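PDB 4R1D: Alpha/beta hydrolase from Pseudomonas aeruginosa PAO1, which probably hydrolyses lipids as a calcium-binding lipase effector of the H2 type VI secretion system, and is captured here in complex with its inhibitor Tli4. Local coordinates for residues R132-M140 with F202-N210; W72-P80 with G300-R308. One frame throughout, in Å; residues are numbered along the deposited sequence. Where two conformers were deposited one is given.

Contact 1: residues R132-M140 with F202-N210; sequences RLRGWGKVM and FDVWCAGYN. With CA (calcium ion), chain C.
Asp-203 lies over one face of the Arg-134 guanidinium, its carboxylate plane turned 31° from that group. Its OD1 binds the calcium ion at 2.5 Å, beside Phe-202 O at 2.4 Å, with Glu-152, Asp-156 and waters completing the site. With the carboxylate oxygen well out of the guanidinium plane, the long salt bridge to Arg-134 is one of charges alone; Asp-203 OD2 bonds instead to Tyr-234. Arg-134 also pairs with Glu-152, probably helping to balance the acidic groups round the metal.

At Val-204 the carbonyl oxygen is gripped twice, from opposite faces of its plane. Arg-134 NH1 donates from one side at 3.0 Å, and Trp-136 NE1 from the other, also at 3.0 Å but straighter (165°), with the oxygen lying in the indole plane.

Trp-205 offers a broad ring face, and Arg-134 CD sits over it, 3.7 Å from the centroid of the six-membered ring, in a CH-pi contact. A bend at chi2 (-86°) lets the arginine cross the indole at about a right angle and go on toward the calcium site. Strand 201-206 is one of two outermost strands in this alpha/beta hydrolase's parallel sheet. Asp-203 and Trp-205 make backbone bonds to Val-51 of the next strand, while segment 132-140 lies along part of the strand's other edge.

Cys-206 N donates to Arg-134 O at 2.8 Å, just where helix 128-133 ends in a Schellman motif. Gly-135 tolerates the positive phi of that turn, and its lack of a side chain leaves room for Cys-206 O. That oxygen takes Lys-138 NZ, carried on an extended chain, while Cys-206 SG packs 3.5 Å from Val-139 CG1.

Beyond, Gly-208 N comes within 3.8 Å of Lys-138 CD, and a water links Gly-208 O to Lys-138 NZ.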
loop_
_atom_site.group_PDB
_atom_site.type_symbol
_atom_site.label_atom_id
_atom_site.label_comp_id
_atom_site.label_asym_id
_atom_site.label_seq_id
_atom_site.Cartn_x
_atom_site.Cartn_y
_atom_site.Cartn_z
ATOM N N ARG A 132 20.580 -5.116 -2.985
ATOM C CA ARG A 132 19.854 -4.895 -1.734
ATOM C C ARG A 132 20.081 -3.465 -1.227
ATOM O O ARG A 132 19.140 -2.762 -0.857
ATOM C CB ARG A 132 20.279 -5.938 -0.691
ATOM C CG ARG A 132 19.771 -5.714 0.718
ATOM C CD ARG A 132 18.599 -6.613 1.065
ATOM N NE ARG A 132 18.653 -7.963 0.490
ATOM C CZ ARG A 132 17.566 -8.586 0.047
ATOM N NH1 ARG A 132 16.396 -7.960 0.131
ATOM N NH2 ARG A 132 17.625 -9.799 -0.482
ATOM N N LEU A 133 21.336 -3.025 -1.225
ATOM C CA LEU A 133 21.649 -1.654 -0.837
ATOM C C LEU A 133 20.936 -0.653 -1.733
ATOM O O LEU A 133 20.530 0.419 -1.277
ATOM C CB LEU A 133 23.156 -1.405 -0.882
ATOM C CG LEU A 133 23.888 -1.983 0.328
ATOM C CD1 LEU A 133 25.404 -1.902 0.134
ATOM C CD2 LEU A 133 23.456 -1.273 1.609
ATOM N N ARG A 134 20.793 -1.006 -3.005
ATOM C CA ARG A 134 20.098 -0.138 -3.959
ATOM C C ARG A 134 18.581 -0.186 -3.769
ATOM O O ARG A 134 17.853 0.498 -4.485
ATOM C CB ARG A 134 20.407 -0.536 -5.402
ATOM C CG ARG A 134 21.875 -0.507 -5.791
ATOM C CD ARG A 134 22.323 0.851 -6.247
ATOM N NE ARG A 134 23.581 0.732 -6.987
ATOM C CZ ARG A 134 23.648 0.444 -8.282
ATOM N NH1 ARG A 134 22.523 0.262 -8.976
ATOM N NH2 ARG A 134 24.833 0.336 -8.882
ATOM N N GLY A 135 18.110 -1.023 -2.843
ATOM C CA GLY A 135 16.687 -1.099 -2.530
ATOM C C GLY A 135 15.833 -1.966 -3.444
ATOM O O GLY A 135 14.594 -1.901 -3.412
ATOM N N TRP A 136 16.468 -2.804 -4.250
ATOM C CA TRP A 136 15.711 -3.591 -5.218
ATOM C C TRP A 136 14.819 -4.644 -4.548
ATOM O O TRP A 136 13.929 -5.192 -5.189
ATOM C CB TRP A 136 16.635 -4.272 -6.222
ATOM C CG TRP A 136 17.382 -3.336 -7.138
ATOM C CD1 TRP A 136 17.621 -1.997 -6.964
ATOM C CD2 TRP A 136 18.001 -3.698 -8.370
ATOM N NE1 TRP A 136 18.344 -1.505 -8.036
ATOM C CE2 TRP A 136 18.589 -2.533 -8.907
ATOM C CE3 TRP A 136 18.109 -4.897 -9.076
ATOM C CZ2 TRP A 136 19.284 -2.538 -10.116
ATOM C CZ3 TRP A 136 18.795 -4.899 -10.280
ATOM C CH2 TRP A 136 19.376 -3.727 -10.784
ATOM N N GLY A 137 15.060 -4.915 -3.263
ATOM C CA GLY A 137 14.246 -5.869 -2.532
ATOM C C GLY A 137 13.034 -5.210 -1.895
ATOM O O GLY A 137 12.341 -5.817 -1.086
ATOM N N LYS A 138 12.793 -3.954 -2.246
ATOM C CA LYS A 138 11.641 -3.218 -1.732
ATOM C C LYS A 138 10.377 -3.470 -2.535
ATOM O O LYS A 138 9.285 -3.139 -2.079
ATOM C CB LYS A 138 11.897 -1.718 -1.820
ATOM C CG LYS A 138 12.880 -1.161 -0.824
ATOM C CD LYS A 138 13.215 0.263 -1.209
ATOM C CE LYS A 138 14.366 0.820 -0.365
ATOM N NZ LYS A 138 14.671 2.238 -0.726
ATOM N N VAL A 139 10.528 -4.001 -3.744
ATOM C CA VAL A 139 9.421 -4.024 -4.704
ATOM C C VAL A 139 9.171 -5.395 -5.332
ATOM O O VAL A 139 10.036 -6.272 -5.303
ATOM C CB VAL A 139 9.635 -2.989 -5.833
ATOM C CG1 VAL A 139 9.681 -1.588 -5.261
ATOM C CG2 VAL A 139 10.907 -3.308 -6.613
ATOM N N MET A 140 7.982 -5.563 -5.912
ATOM C CA MET A 140 7.588 -6.824 -6.530
ATOM C C MET A 140 8.660 -7.290 -7.520
ATOM O O MET A 140 9.021 -6.574 -8.463
ATOM C CB MET A 140 6.237 -6.660 -7.227
ATOM C CG MET A 140 5.619 -7.950 -7.716
ATOM S SD MET A 140 3.976 -7.633 -8.389
ATOM C CE MET A 140 3.468 -9.304 -8.770
ATOM N N PHE A 202 25.598 5.589 -14.748
ATOM C CA PHE A 202 24.226 5.481 -14.284
ATOM C C PHE A 202 24.154 4.338 -13.293
ATOM O O PHE A 202 24.772 3.303 -13.500
ATOM C CB PHE A 202 23.285 5.197 -15.449
ATOM C CG PHE A 202 23.303 6.253 -16.520
ATOM C CD1 PHE A 202 22.372 7.282 -16.512
ATOM C CD2 PHE A 202 24.254 6.220 -17.532
ATOM C CE1 PHE A 202 22.385 8.255 -17.500
ATOM C CE2 PHE A 202 24.273 7.197 -18.524
ATOM C CZ PHE A 202 23.335 8.207 -18.509
ATOM N N ASP A 203 23.412 4.537 -12.213
ATOM C CA ASP A 203 23.111 3.477 -11.249
ATOM C C ASP A 203 21.620 3.555 -10.930
ATOM O O ASP A 203 21.104 4.645 -10.677
ATOM C CB ASP A 203 23.860 3.709 -9.938
ATOM C CG ASP A 203 25.345 3.395 -10.027
ATOM O OD1 ASP A 203 25.752 2.551 -10.850
ATOM O OD2 ASP A 203 26.108 3.982 -9.230
ATOM N N VAL A 204 20.941 2.415 -10.921
ATOM C CA VAL A 204 19.500 2.405 -10.641
ATOM C C VAL A 204 19.238 2.161 -9.158
ATOM O O VAL A 204 19.645 1.133 -8.617
ATOM C CB VAL A 204 18.782 1.307 -11.437
ATOM C CG1 VAL A 204 17.277 1.331 -11.144
ATOM C CG2 VAL A 204 19.045 1.476 -12.957
ATOM N N TRP A 205 18.538 3.100 -8.522
ATOM C CA TRP A 205 18.163 2.994 -7.117
ATOM C C TRP A 205 16.650 2.856 -7.058
ATOM O O TRP A 205 15.950 3.407 -7.897
ATOM C CB TRP A 205 18.591 4.247 -6.353
ATOM C CG TRP A 205 20.075 4.389 -6.272
ATOM C CD1 TRP A 205 20.913 4.797 -7.271
ATOM C CD2 TRP A 205 20.905 4.126 -5.130
ATOM N NE1 TRP A 205 22.214 4.811 -6.817
ATOM C CE2 TRP A 205 22.236 4.393 -5.511
ATOM C CE3 TRP A 205 20.649 3.687 -3.825
ATOM C CZ2 TRP A 205 23.311 4.247 -4.632
ATOM C CZ3 TRP A 205 21.717 3.537 -2.951
ATOM C CH2 TRP A 205 23.035 3.809 -3.363
ATOM N N CYS A 206 16.154 2.117 -6.075
ATOM C CA CYS A 206 14.739 1.762 -6.037
ATOM C C CYS A 206 14.010 2.495 -4.919
ATOM O O CYS A 206 14.180 2.167 -3.741
ATOM C CB CYS A 206 14.586 0.264 -5.830
ATOM S SG CYS A 206 12.877 -0.327 -5.961
ATOM N N ALA A 207 13.197 3.475 -5.297
ATOM C CA ALA A 207 12.478 4.284 -4.320
ATOM C C ALA A 207 11.120 3.696 -3.977
ATOM O O ALA A 207 10.080 4.304 -4.243
ATOM C CB ALA A 207 12.326 5.715 -4.824
ATOM N N GLY A 208 11.120 2.507 -3.384
ATOM C CA GLY A 208 9.871 1.936 -2.897
ATOM C C GLY A 208 9.224 2.903 -1.912
ATOM O O GLY A 208 9.916 3.695 -1.255
ATOM N N TYR A 209 7.900 2.844 -1.792
ATOM C CA TYR A 209 7.192 3.785 -0.937
ATOM C C TYR A 209 5.917 3.181 -0.355
ATOM O O TYR A 209 5.390 2.190 -0.854
ATOM C CB TYR A 209 6.890 5.084 -1.689
ATOM C CG TYR A 209 5.952 4.885 -2.865
ATOM C CD1 TYR A 209 6.445 4.625 -4.134
ATOM C CD2 TYR A 209 4.583 4.981 -2.703
ATOM C CE1 TYR A 209 5.594 4.436 -5.201
ATOM C CE2 TYR A 209 3.714 4.797 -3.775
ATOM C CZ TYR A 209 4.229 4.528 -5.015
ATOM O OH TYR A 209 3.366 4.347 -6.081
ATOM N N ASN A 210 5.443 3.788 0.720
ATOM C CA ASN A 210 4.254 3.330 1.403
ATOM C C ASN A 210 3.041 3.748 0.584
ATOM O O ASN A 210 2.568 4.869 0.705
ATOM C CB ASN A 210 4.223 3.929 2.809
ATOM C CG ASN A 210 2.921 3.659 3.540
ATOM O OD1 ASN A 210 2.046 2.936 3.052
ATOM N ND2 ASN A 210 2.801 4.226 4.746
HETATM CA CA CA C . 25.814 1.227 -12.932
HETATM O O HOH W 1 26.989 -0.403 -11.323
HETATM O O HOH W 2 12.470 3.957 -0.497
HETATM O O HOH W 3 28.245 2.250 -12.954
#

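Contact 2: residues W72-P80 with G300-R308; sequences WRPPNGLWP and GIAQVVLGR
Asn-76 turns its amide onto the backbone of Val-305 and uses both ends. OD1 accepts from Val-305 N at 2.9 Å, in the carbonyl plane and on a lone pair; ND2 donates to Val-305 O, also at 2.9 Å and nearly straight (170°). Asparagine suits the place because one short side chain meets both the N-H and the C=O of a residue that belongs to no strand. Its CG stands between the backbone N and the carbonyl carbon (chi1 67°), which swings the amide across the gap.

Next to it, Gly-77 N donates to Gln-303 O at 2.8 Å, and the bare CA of this glycine comes within 3.5 Å of Ala-302 O in a C-H...O contact; a side chain here would run into both oxygens. Two irregular loops are thus joined: one between strand 70-72 and helix 84-95, the other between helices 289-296 and 310-317. Cis peptides precede Pro-75 and Pro-80 and bend the first loop.

Around the polar centre, Trp-72 brings the edge of its ring to Val-304, with CZ2 3.4 Å from CG1. Leu-78 packs on the Arg-308 guanidinium, its CG 3.2 Å from NH2 and its CD1 over one face.

Farther out, Trp-72 NE1 bonds to Met-58 O and its ring meets Trp-211 edge-to-face. Gln-303 NE2 reaches Glu-537, and Phe-198 of the other chain, probably the inhibitor, packs on Leu-78.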
loop_
_atom_site.group_PDB
_atom_site.type_symbol
_atom_site.label_atom_id
_atom_site.label_comp_id
_atom_site.label_asym_id
_atom_site.label_seq_id
_atom_site.Cartn_x
_atom_site.Cartn_y
_atom_site.Cartn_z
ATOM N N TRP A 72 2.769 -7.105 3.666
ATOM C CA TRP A 72 2.499 -6.957 2.226
ATOM C C TRP A 72 3.727 -7.380 1.438
ATOM O O TRP A 72 4.785 -6.780 1.582
ATOM C CB TRP A 72 2.156 -5.517 1.852
ATOM C CG TRP A 72 1.658 -5.419 0.438
ATOM C CD1 TRP A 72 2.308 -4.881 -0.644
ATOM C CD2 TRP A 72 0.407 -5.914 -0.050
ATOM N NE1 TRP A 72 1.520 -5.006 -1.780
ATOM C CE2 TRP A 72 0.351 -5.640 -1.434
ATOM C CE3 TRP A 72 -0.673 -6.562 0.555
ATOM C CZ2 TRP A 72 -0.752 -5.982 -2.216
ATOM C CZ3 TRP A 72 -1.772 -6.897 -0.224
ATOM C CH2 TRP A 72 -1.803 -6.613 -1.589
ATOM N N ARG A 73 3.573 -8.427 0.636
ATOM C CA ARG A 73 4.653 -8.930 -0.198
ATOM C C ARG A 73 4.081 -9.650 -1.417
ATOM O O ARG A 73 3.980 -10.886 -1.463
ATOM C CB ARG A 73 5.604 -9.813 0.592
ATOM C CG ARG A 73 7.009 -9.804 0.010
ATOM C CD ARG A 73 7.986 -10.545 0.894
ATOM N NE ARG A 73 8.578 -9.722 1.948
ATOM C CZ ARG A 73 9.695 -10.073 2.574
ATOM N NH1 ARG A 73 10.302 -11.195 2.212
ATOM N NH2 ARG A 73 10.216 -9.312 3.526
ATOM N N PRO A 74 3.696 -8.850 -2.410
ATOM C CA PRO A 74 3.047 -9.226 -3.667
ATOM C C PRO A 74 3.949 -10.111 -4.512
ATOM O O PRO A 74 5.168 -10.054 -4.373
ATOM C CB PRO A 74 2.828 -7.877 -4.352
ATOM C CG PRO A 74 3.894 -6.981 -3.775
ATOM C CD PRO A 74 3.972 -7.407 -2.336
ATOM N N PRO A 75 3.356 -10.932 -5.387
ATOM C CA PRO A 75 1.919 -11.040 -5.673
ATOM C C PRO A 75 1.187 -11.870 -4.633
ATOM O O PRO A 75 1.777 -12.780 -4.043
ATOM C CB PRO A 75 1.900 -11.791 -7.006
ATOM C CG PRO A 75 3.093 -12.680 -6.920
ATOM C CD PRO A 75 4.148 -11.855 -6.218
ATOM N N ASN A 76 -0.094 -11.568 -4.430
ATOM C CA ASN A 76 -0.908 -12.292 -3.454
ATOM C C ASN A 76 -2.163 -12.894 -4.078
ATOM O O ASN A 76 -3.056 -13.350 -3.360
ATOM C CB ASN A 76 -1.308 -11.363 -2.298
ATOM C CG ASN A 76 -2.264 -10.263 -2.737
ATOM O OD1 ASN A 76 -2.202 -9.793 -3.873
ATOM N ND2 ASN A 76 -3.151 -9.851 -1.843
ATOM N N GLY A 77 -2.240 -12.874 -5.409
ATOM C CA GLY A 77 -3.417 -13.360 -6.113
ATOM C C GLY A 77 -3.375 -14.848 -6.427
ATOM O O GLY A 77 -2.443 -15.550 -6.035
ATOM N N LEU A 78 -4.391 -15.337 -7.132
ATOM C CA LEU A 78 -4.422 -16.738 -7.551
ATOM C C LEU A 78 -3.528 -16.916 -8.768
ATOM O O LEU A 78 -3.322 -18.029 -9.250
ATOM C CB LEU A 78 -5.850 -17.182 -7.874
ATOM C CG LEU A 78 -6.855 -17.000 -6.736
ATOM C CD1 LEU A 78 -8.193 -17.638 -7.087
ATOM C CD2 LEU A 78 -6.300 -17.584 -5.439
ATOM N N TRP A 79 -2.999 -15.800 -9.252
ATOM C CA TRP A 79 -2.124 -15.789 -10.411
ATOM C C TRP A 79 -0.882 -14.961 -10.094
ATOM O O TRP A 79 -0.971 -13.953 -9.399
ATOM C CB TRP A 79 -2.867 -15.186 -11.605
ATOM C CG TRP A 79 -2.794 -16.018 -12.841
ATOM C CD1 TRP A 79 -2.073 -15.751 -13.969
ATOM C CD2 TRP A 79 -3.465 -17.263 -13.076
ATOM N NE1 TRP A 79 -2.255 -16.754 -14.894
ATOM C CE2 TRP A 79 -3.104 -17.694 -14.370
ATOM C CE3 TRP A 79 -4.336 -18.055 -12.319
ATOM C CZ2 TRP A 79 -3.584 -18.882 -14.924
ATOM C CZ3 TRP A 79 -4.810 -19.235 -12.869
ATOM C CH2 TRP A 79 -4.433 -19.637 -14.159
ATOM N N PRO A 80 0.290 -15.408 -10.564
ATOM C CA PRO A 80 0.480 -16.714 -11.192
ATOM C C PRO A 80 1.016 -17.706 -10.163
ATOM O O PRO A 80 2.126 -17.525 -9.656
ATOM C CB PRO A 80 1.548 -16.425 -12.241
ATOM C CG PRO A 80 2.408 -15.374 -11.592
ATOM C CD PRO A 80 1.504 -14.573 -10.667
ATOM N N GLY A 300 -10.381 -12.856 -10.469
ATOM C CA GLY A 300 -9.530 -13.986 -10.144
ATOM C C GLY A 300 -8.199 -13.971 -10.869
ATOM O O GLY A 300 -7.214 -14.523 -10.383
ATOM N N ILE A 301 -8.167 -13.340 -12.036
ATOM C CA ILE A 301 -6.949 -13.261 -12.834
ATOM C C ILE A 301 -5.890 -12.299 -12.274
ATOM O O ILE A 301 -4.744 -12.305 -12.726
ATOM C CB ILE A 301 -7.268 -12.841 -14.274
ATOM C CG1 ILE A 301 -8.000 -11.493 -14.279
ATOM C CG2 ILE A 301 -8.099 -13.908 -14.964
ATOM C CD1 ILE A 301 -8.435 -11.024 -15.655
ATOM N N ALA A 302 -6.265 -11.461 -11.312
ATOM C CA ALA A 302 -5.350 -10.429 -10.822
ATOM C C ALA A 302 -4.199 -10.995 -9.980
ATOM O O ALA A 302 -4.414 -11.820 -9.080
ATOM C CB ALA A 302 -6.109 -9.369 -10.038
ATOM N N GLN A 303 -2.982 -10.538 -10.269
ATOM C CA GLN A 303 -1.807 -10.944 -9.498
ATOM C C GLN A 303 -1.775 -10.288 -8.133
ATOM O O GLN A 303 -1.269 -10.865 -7.165
ATOM C CB GLN A 303 -0.519 -10.540 -10.210
ATOM C CG GLN A 303 -0.308 -11.136 -11.559
ATOM C CD GLN A 303 1.107 -10.909 -12.014
ATOM O OE1 GLN A 303 2.056 -11.255 -11.305
ATOM N NE2 GLN A 303 1.265 -10.292 -13.178
ATOM N N VAL A 304 -2.255 -9.047 -8.069
ATOM C CA VAL A 304 -2.223 -8.301 -6.823
ATOM C C VAL A 304 -3.616 -7.788 -6.512
ATOM O O VAL A 304 -4.238 -7.128 -7.347
ATOM C CB VAL A 304 -1.234 -7.147 -6.908
ATOM C CG1 VAL A 304 -1.027 -6.545 -5.547
ATOM C CG2 VAL A 304 0.090 -7.658 -7.461
ATOM N N VAL A 305 -4.106 -8.108 -5.317
ATOM C CA VAL A 305 -5.498 -7.855 -4.972
ATOM C C VAL A 305 -5.642 -7.358 -3.542
ATOM O O VAL A 305 -4.784 -7.622 -2.712
ATOM C CB VAL A 305 -6.353 -9.132 -5.150
ATOM C CG1 VAL A 305 -6.248 -9.658 -6.580
ATOM C CG2 VAL A 305 -5.935 -10.209 -4.153
ATOM N N LEU A 306 -6.730 -6.644 -3.259
ATOM C CA LEU A 306 -7.056 -6.265 -1.889
ATOM C C LEU A 306 -8.371 -6.896 -1.431
ATOM O O LEU A 306 -8.928 -6.515 -0.407
ATOM C CB LEU A 306 -7.114 -4.745 -1.744
ATOM C CG LEU A 306 -5.792 -4.019 -1.982
ATOM C CD1 LEU A 306 -5.971 -2.509 -1.932
ATOM C CD2 LEU A 306 -4.781 -4.463 -0.921
ATOM N N GLY A 307 -8.862 -7.864 -2.193
ATOM C CA GLY A 307 -10.056 -8.583 -1.791
ATOM C C GLY A 307 -10.798 -9.213 -2.953
ATOM O O GLY A 307 -10.582 -8.851 -4.112
ATOM N N ARG A 308 -11.675 -10.160 -2.625
ATOM C CA ARG A 308 -12.404 -10.921 -3.639
ATOM C C ARG A 308 -13.877 -10.538 -3.711
ATOM O O ARG A 308 -14.637 -11.127 -4.480
ATOM C CB ARG A 308 -12.295 -12.410 -3.351
ATOM C CG ARG A 308 -10.889 -12.932 -3.442
ATOM C CD ARG A 308 -10.330 -12.708 -4.828
ATOM N NE ARG A 308 -9.031 -13.348 -4.966
ATOM C CZ ARG A 308 -8.253 -13.230 -6.031
ATOM N NH1 ARG A 308 -8.644 -12.492 -7.062
ATOM N NH2 ARG A 308 -7.084 -13.855 -6.058
HETATM O O HOH W 4 -5.271 -15.114 -3.489
#

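The centres of the two contacts lie about 21 Å apart, yet they meet through Met-140. In one of its two conformers, its CE is 3.4 Å from Pro-75 CB, and 4.0 Å from Val-304 CG2, so Met-140, the last residue of 132-140, rests its methyl on both segments of contact 2. Met-140 is also the N-cap residue of helix 141-155, which carries the calcium ligand Glu-152; Asp-156, another ligand, follows directly after its end. Contact 1 takes part in the metal site directly, whereas contact 2 lies away from it. Along the chain, both segments of contact 1 fall between 72-80 and 300-308.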